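Long-range contacts in time interval measuring enzyme TIME (Bombyx mori, PDB 2E47), which probably removes superoxide radicals as a copper- and zinc-dependent dismutase, converting them to hydrogen peroxide and oxygen: residues A[14-19]-A[147-152]; A[33-38]-A[106-111]; A[42-47]-A[95-100]. All blocks are in the same frame, centred on the assembly; numbering follows the deposited sequence.

Contact 1 (A[14-19]-A[147-152])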
# COMPACT_ATOMS: atom_id res chain seq x y z
N LEU A 14 5.09 7.79 4.90
CA LEU A 14 4.30 8.48 5.94
C LEU A 14 4.07 9.95 5.50
O LEU A 14 5.03 10.59 5.06
CB LEU A 14 5.21 8.53 7.15
CG LEU A 14 5.14 7.38 8.17
CD1 LEU A 14 4.39 6.17 7.68
CD2 LEU A 14 6.39 7.07 8.96
N SER A 15 2.85 10.47 5.60
CA SER A 15 2.58 11.80 5.13
C SER A 15 1.34 12.35 5.89
O SER A 15 0.20 11.92 5.64
CB SER A 15 2.35 11.80 3.60
OG SER A 15 2.55 13.13 3.10
N THR A 16 1.62 13.30 6.78
CA THR A 16 0.71 13.91 7.73
C THR A 16 1.00 15.45 7.60
O THR A 16 1.96 15.83 6.89
CB THR A 16 1.08 13.27 9.10
OG1 THR A 16 0.22 12.14 9.37
CG2 THR A 16 1.16 14.16 10.26
N GLU A 17 0.18 16.30 8.23
CA GLU A 17 0.48 17.72 8.33
C GLU A 17 1.86 17.92 8.97
O GLU A 17 2.62 18.82 8.54
CB GLU A 17 -0.56 18.47 9.19
CG GLU A 17 -1.93 18.76 8.52
CD GLU A 17 -1.80 19.17 7.04
OE1 GLU A 17 -1.33 20.30 6.74
OE2 GLU A 17 -2.20 18.34 6.18
N THR A 18 2.18 17.10 9.99
CA THR A 18 3.45 17.27 10.71
C THR A 18 4.58 16.26 10.41
O THR A 18 5.75 16.57 10.61
CB THR A 18 3.21 17.35 12.26
OG1 THR A 18 2.47 16.20 12.70
CG2 THR A 18 2.38 18.63 12.65
N ILE A 19 4.24 15.07 9.92
CA ILE A 19 5.20 13.99 9.82
C ILE A 19 5.40 13.55 8.39
O ILE A 19 4.41 13.40 7.66
CB ILE A 19 4.76 12.78 10.71
CG1 ILE A 19 5.07 13.08 12.19
CG2 ILE A 19 5.45 11.47 10.23
CD1 ILE A 19 4.35 12.30 13.11
N ARG A 147 -1.64 6.32 17.34
CA ARG A 147 -0.98 6.06 16.08
C ARG A 147 -0.79 7.39 15.40
O ARG A 147 -1.75 8.03 15.09
CB ARG A 147 -1.88 5.15 15.25
CG ARG A 147 -2.10 3.79 15.97
CD ARG A 147 -2.79 2.78 15.12
NE ARG A 147 -3.01 1.60 15.94
CZ ARG A 147 -3.54 0.45 15.55
NH1 ARG A 147 -3.68 -0.52 16.44
NH2 ARG A 147 -3.94 0.25 14.29
N VAL A 148 0.44 7.83 15.21
CA VAL A 148 0.60 9.22 14.71
C VAL A 148 0.67 9.28 13.17
O VAL A 148 0.37 10.30 12.58
CB VAL A 148 1.76 10.01 15.37
CG1 VAL A 148 1.59 10.05 16.90
CG2 VAL A 148 3.06 9.41 15.06
N ALA A 149 1.11 8.18 12.53
CA ALA A 149 1.12 8.11 11.08
C ALA A 149 1.23 6.67 10.66
O ALA A 149 1.75 5.85 11.41
CB ALA A 149 2.36 8.95 10.55
N CYS A 150 0.75 6.38 9.44
CA CYS A 150 0.84 5.05 8.86
C CYS A 150 0.98 5.09 7.36
O CYS A 150 0.59 6.10 6.73
CB CYS A 150 -0.41 4.18 9.22
SG CYS A 150 -1.95 4.94 9.06
N GLY A 151 1.50 4.02 6.78
CA GLY A 151 1.52 3.93 5.33
C GLY A 151 1.41 2.48 4.93
O GLY A 151 1.96 1.63 5.60
N VAL A 152 0.74 2.22 3.83
CA VAL A 152 0.76 0.87 3.25
C VAL A 152 2.13 0.54 2.64
O VAL A 152 2.78 1.37 1.98
CB VAL A 152 -0.33 0.69 2.15
CG1 VAL A 152 -0.37 -0.76 1.75
CG2 VAL A 152 -1.69 1.10 2.66
O HOH W 1 0.86 8.81 6.69
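The methyl of Ala149 is the point on which the two segments meet: it points from strand 147-152 toward 14-19, and Leu14 CG and Ile19 CG2 rest side by side on Ala149 CB, each 4.0 Å away. Leu14 reaches further along the strand with one branch, laying CD1 over the peptide link from Cys150 to Gly151, 3.6 Å from Cys150 C. At the other end Ile19 and Val148 cross at about a right angle, Ile19 CD1 coming within 3.7 Å of Val148 CG2. In Ile19, chi1 (-77°) puts CG2 anti to the backbone N, against Ala149, and chi2 (161°) extends CD1 to Val148. Where the backbones draw apart, a water takes over: it accepts from Ser15 N at 2.8 Å and donates to Cys150 O at 2.7 Å.

Strands 9-15 and 147-155 are antiparallel neighbours in the Greek-key beta-barrel of the Cu-Zn superoxide dismutase family, and 14-19 is where the first strand ends and turns into 20-27. Thr16 N closes that turn with a 2.9 Å hydrogen bond to Ile19 O. On its other side strand 147-152 pairs with 120-124, and there Val148 and Ala149 both face Leu123 in a classic beta bulge. Leu14 and Ile19 both rest on Ile39. Cys150 turns away from 14-19 and forms the disulfide with Cys61, while Arg147 NH2 hydrogen-bonds the carbonyl oxygens of Cys61 and Gly65.

Contact 2 (A[33-38]-A[106-111])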
# COMPACT_ATOMS: atom_id res chain seq x y z
N VAL A 33 15.81 -8.62 6.17
CA VAL A 33 15.36 -7.42 5.46
C VAL A 33 16.06 -6.19 6.01
O VAL A 33 16.07 -5.97 7.22
CB VAL A 33 13.79 -7.34 5.43
CG1 VAL A 33 13.24 -5.96 4.87
CG2 VAL A 33 13.23 -8.54 4.59
N HIS A 34 16.69 -5.41 5.12
CA HIS A 34 17.29 -4.16 5.54
C HIS A 34 16.20 -3.12 5.40
O HIS A 34 15.67 -2.86 4.29
CB HIS A 34 18.49 -3.84 4.64
CG HIS A 34 19.33 -2.73 5.14
ND1 HIS A 34 20.30 -2.13 4.35
CD2 HIS A 34 19.40 -2.12 6.34
CE1 HIS A 34 20.91 -1.18 5.06
NE2 HIS A 34 20.38 -1.17 6.27
N VAL A 35 15.86 -2.50 6.52
CA VAL A 35 14.89 -1.38 6.61
C VAL A 35 15.63 -0.05 6.74
O VAL A 35 16.43 0.12 7.64
CB VAL A 35 13.99 -1.60 7.87
CG1 VAL A 35 12.85 -0.56 8.01
CG2 VAL A 35 13.41 -3.04 7.87
N GLN A 36 15.41 0.90 5.86
CA GLN A 36 16.09 2.17 6.03
C GLN A 36 15.24 3.38 5.62
O GLN A 36 14.31 3.26 4.84
CB GLN A 36 17.46 2.18 5.30
CG GLN A 36 17.58 1.29 4.09
CD GLN A 36 18.92 1.35 3.34
OE1 GLN A 36 19.94 2.03 3.74
NE2 GLN A 36 18.95 0.59 2.26
N GLY A 37 15.58 4.56 6.10
CA GLY A 37 14.90 5.74 5.61
C GLY A 37 15.02 6.79 6.66
O GLY A 37 15.90 6.72 7.54
N GLY A 38 14.10 7.76 6.59
CA GLY A 38 14.23 8.97 7.38
C GLY A 38 12.83 9.40 7.60
O GLY A 38 12.01 9.23 6.71
N ASP A 106 15.29 -9.92 11.14
CA ASP A 106 15.27 -11.34 10.70
C ASP A 106 13.91 -12.02 10.83
O ASP A 106 13.84 -13.22 10.64
CB ASP A 106 16.33 -12.18 11.44
CG ASP A 106 16.22 -12.03 12.97
OD1 ASP A 106 15.36 -11.24 13.43
OD2 ASP A 106 16.98 -12.72 13.71
N GLN A 107 12.84 -11.28 11.13
CA GLN A 107 11.51 -11.91 11.15
C GLN A 107 10.64 -11.56 9.91
O GLN A 107 9.98 -12.43 9.33
CB GLN A 107 10.77 -11.49 12.44
CG GLN A 107 10.29 -12.60 13.32
CD GLN A 107 11.42 -13.49 13.65
OE1 GLN A 107 12.42 -13.04 14.18
NE2 GLN A 107 11.32 -14.74 13.26
N ILE A 108 10.59 -10.28 9.53
CA ILE A 108 9.84 -9.86 8.37
C ILE A 108 10.45 -10.41 7.06
O ILE A 108 11.66 -10.65 6.97
CB ILE A 108 9.73 -8.30 8.29
CG1 ILE A 108 11.10 -7.62 8.23
CG2 ILE A 108 8.89 -7.71 9.50
CD1 ILE A 108 11.07 -6.04 7.95
N SER A 109 9.63 -10.51 6.05
CA SER A 109 10.07 -10.92 4.75
C SER A 109 9.21 -10.15 3.71
O SER A 109 8.14 -9.56 4.02
CB SER A 109 9.83 -12.43 4.58
OG SER A 109 10.39 -12.92 3.36
N LEU A 110 9.68 -10.18 2.48
CA LEU A 110 9.01 -9.57 1.36
C LEU A 110 8.02 -10.53 0.70
O LEU A 110 7.15 -10.10 -0.05
CB LEU A 110 10.05 -9.05 0.38
CG LEU A 110 10.84 -7.83 0.91
CD1 LEU A 110 11.39 -7.15 -0.30
CD2 LEU A 110 10.07 -6.85 1.76
N SER A 111 8.11 -11.82 1.04
CA SER A 111 7.13 -12.82 0.58
C SER A 111 6.98 -13.95 1.62
O SER A 111 7.61 -13.93 2.67
CB SER A 111 7.53 -13.39 -0.80
OG SER A 111 8.77 -14.08 -0.73
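Val33 and Ile108 carry most of this buried contact, with Leu110 a distant third. Val33, at the start of strand 33-38, points its side chain toward the loop 106-111, and Ile108 points back, the two side chains crossing at about a right angle. The tip of the isoleucine meets two valines: Ile108 CD1 lies 3.8 Å from Val33 CG1 and equally 3.8 Å from Val35 CG2, so it spans alternate residues on one face of the strand. Ile108 CG1 lies between its own backbone N and carbonyl carbon (chi1 59°), and with CD1 extended beyond it (chi2 172°) the chain reaches along the strand to Val35.

The second branch of Val33 meets backbone instead. Val33 CG2 approaches Ile108 O to 3.5 Å and Ser109 CA to 4.0 Å, a methyl laid against the bend of the loop where the main chain passes the strand. Leu110 adds a looser apolar touch, Leu110 CG to Val33 CG2 at 4.4 Å. Ser109 turns away, and its OG donates to Ser111 O at 3.0 Å, a bond within the loop itself.

Outside the pair, Asp105 OD1 accepts from the backbone N of both Gln107 and Ile108 and so fixes the turn from which the isoleucine projects. Phe25 of strand 20-27 touches Val33 and Val35, and Ile116 packs on Ile108. No hydrogen bond joins the two segments; apolar side chains of the loop cover Val33 and Val35 at the start of strand 33-40. That loop joins strands 98-105 and 120-124, which are not neighbours in the sheet, and its course is consistent with the Greek-key connection that closes a barrel end in Cu-Zn superoxide dismutases.

Contact 3 (A[42-47]-A[95-100])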
# COMPACT_ATOMS: atom_id res chain seq x y z
N LEU A 42 8.89 14.59 14.67
CA LEU A 42 8.67 14.42 16.10
C LEU A 42 9.87 14.89 16.90
O LEU A 42 10.99 14.83 16.43
CB LEU A 42 8.39 12.99 16.48
CG LEU A 42 7.12 12.39 15.94
CD1 LEU A 42 7.28 10.86 16.03
CD2 LEU A 42 5.93 12.94 16.62
N PRO A 43 9.62 15.32 18.13
CA PRO A 43 10.71 15.80 19.00
C PRO A 43 11.72 14.69 19.36
O PRO A 43 11.37 13.53 19.25
CB PRO A 43 9.97 16.28 20.27
CG PRO A 43 8.60 15.84 20.20
CD PRO A 43 8.28 15.44 18.75
N PRO A 44 12.92 15.04 19.86
CA PRO A 44 13.95 14.01 20.10
C PRO A 44 13.37 13.00 21.13
O PRO A 44 12.67 13.39 22.06
CB PRO A 44 15.11 14.81 20.73
CG PRO A 44 14.38 16.09 21.34
CD PRO A 44 13.35 16.39 20.29
N GLY A 45 13.59 11.72 20.93
CA GLY A 45 12.98 10.69 21.75
C GLY A 45 12.87 9.39 20.98
O GLY A 45 13.50 9.24 19.97
N GLU A 46 12.11 8.43 21.49
CA GLU A 46 11.93 7.12 20.83
C GLU A 46 10.46 6.80 20.72
O GLU A 46 9.67 7.17 21.61
CB GLU A 46 12.68 5.98 21.56
CG GLU A 46 12.26 5.64 22.94
CD GLU A 46 13.09 4.44 23.58
OE1 GLU A 46 12.74 4.01 24.73
OE2 GLU A 46 14.03 3.94 22.93
N TYR A 47 10.08 6.11 19.64
CA TYR A 47 8.65 5.97 19.32
C TYR A 47 8.45 4.62 18.69
O TYR A 47 9.24 4.23 17.80
CB TYR A 47 8.26 7.06 18.31
CG TYR A 47 8.51 8.50 18.85
CD1 TYR A 47 9.75 9.13 18.65
CD2 TYR A 47 7.55 9.18 19.52
CE1 TYR A 47 10.04 10.41 19.12
CE2 TYR A 47 7.82 10.50 19.99
CZ TYR A 47 9.07 11.08 19.79
OH TYR A 47 9.34 12.36 20.24
N GLU A 95 17.59 15.95 17.90
CA GLU A 95 17.22 17.30 18.33
C GLU A 95 16.61 18.11 17.20
O GLU A 95 15.83 19.02 17.43
CB GLU A 95 18.47 17.99 18.88
CG GLU A 95 18.94 17.38 20.18
CD GLU A 95 18.74 18.31 21.38
OE1 GLU A 95 17.57 18.53 21.80
OE2 GLU A 95 19.77 18.82 21.90
N ASN A 96 16.96 17.74 15.97
CA ASN A 96 16.38 18.35 14.75
C ASN A 96 15.07 17.73 14.30
O ASN A 96 14.66 17.96 13.16
CB ASN A 96 17.38 18.25 13.58
CG ASN A 96 18.74 18.89 13.89
OD1 ASN A 96 19.59 18.31 14.59
ND2 ASN A 96 18.97 20.07 13.34
N HIS A 97 14.40 16.94 15.16
CA HIS A 97 13.13 16.29 14.77
C HIS A 97 13.25 15.40 13.53
O HIS A 97 12.31 15.27 12.74
CB HIS A 97 12.04 17.33 14.58
CG HIS A 97 11.71 18.08 15.83
ND1 HIS A 97 12.67 18.60 16.66
CD2 HIS A 97 10.52 18.40 16.40
CE1 HIS A 97 12.10 19.19 17.70
NE2 HIS A 97 10.79 19.07 17.57
N TYR A 98 14.41 14.80 13.37
CA TYR A 98 14.70 13.90 12.29
C TYR A 98 15.11 12.49 12.81
O TYR A 98 15.89 12.39 13.75
CB TYR A 98 15.81 14.47 11.43
CG TYR A 98 16.39 13.47 10.49
CD1 TYR A 98 15.74 13.15 9.30
CD2 TYR A 98 17.60 12.83 10.78
CE1 TYR A 98 16.31 12.20 8.42
CE2 TYR A 98 18.15 11.88 9.91
CZ TYR A 98 17.50 11.59 8.73
OH TYR A 98 18.06 10.65 7.88
N SER A 99 14.59 11.43 12.19
CA SER A 99 14.90 10.08 12.58
C SER A 99 15.49 9.38 11.36
O SER A 99 14.84 9.30 10.31
CB SER A 99 13.67 9.31 12.96
OG SER A 99 14.08 7.96 13.18
N ARG A 100 16.69 8.84 11.54
CA ARG A 100 17.39 8.01 10.59
C ARG A 100 17.05 6.58 10.98
O ARG A 100 17.36 6.16 12.07
CB ARG A 100 18.92 8.23 10.76
CG ARG A 100 19.76 8.07 9.49
CD ARG A 100 19.80 6.69 8.88
NE ARG A 100 19.29 6.73 7.50
CZ ARG A 100 19.39 5.77 6.56
NH1 ARG A 100 18.83 5.97 5.37
NH2 ARG A 100 20.03 4.63 6.78
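The imidazole of His97 lies flat against the backbone of Pro43, one ring face turned to its CA. Pro43 CA stands 3.7 Å from the centroid of the His97 ring and 16° off its normal, a CH-pi contact displaced toward the rim, with His97 NE2 the nearest ring atom. Pro44 comes in obliquely beside it, Pro44 CD lying 4.0 Å from His97 CE1. A long, bent hydrogen bond, His97 ND1 to Glu95 O at 3.3 Å, lies at the ring's edge and probably helps to orient it; the acceptor is in the ring plane but the donor well above the plane of that carbonyl. In His97, chi1 puts CG beside the backbone N, and chi2 (46°) turns the ring face to Pro43 CA.

The backbones also come close, Leu42 O lying 3.1 Å from His97 CA in a CA-H...O contact. Pro44 also faces the Glu95 end of the turn, Pro44 CB being 3.9 Å from Glu95 N. Glu95 points away at CB, but its chain bends at chi2, and Glu95 OE1 lies 4.0 Å from Pro44 CG.

On the proline side, Leu42 CD1 sits over the centre of one face of the Tyr47 ring. Tyr47 OH hydrogen-bonds Pro43 O, though the modelled length is doubtfully short. Phe93 meets Tyr47 with the ring planes at about 90°, and His97 pairs through its backbone with Gly41.

This is a surface contact between two connections of a Greek-key barrel: the loop that leads from strand 33-40 across to 45-52, and the turn by which 87-93 runs into 98-105. Leu42 packs on Ile19, Phe93 and Leu123 at this end of the barrel, consistent with the plug that the leucine of this loop forms in Cu-Zn superoxide dismutases.

The three contacts sit on one antiparallel barrel. Contacts 1 and 2 lie on opposite sides of the chain's centre, their own centres about 19 Å apart and their nearest atoms about 6 Å. Contact 3 touches both: Ile19 CD1 packs on Leu42 CD2 at 3.9 Å, and Gly38 CA meets Tyr98 CE1 at 4.0 Å, because strands 33-40 and 98-105 are neighbours. Contact 1 lies nearest the copper, the Cys150 side chain being about 9 Å from that ion; in contact 3 the Leu42 side chain is about 13 Å from it. In contact 2 the Ile108 side chain is about 11 Å from the zinc ion and does not ligate it.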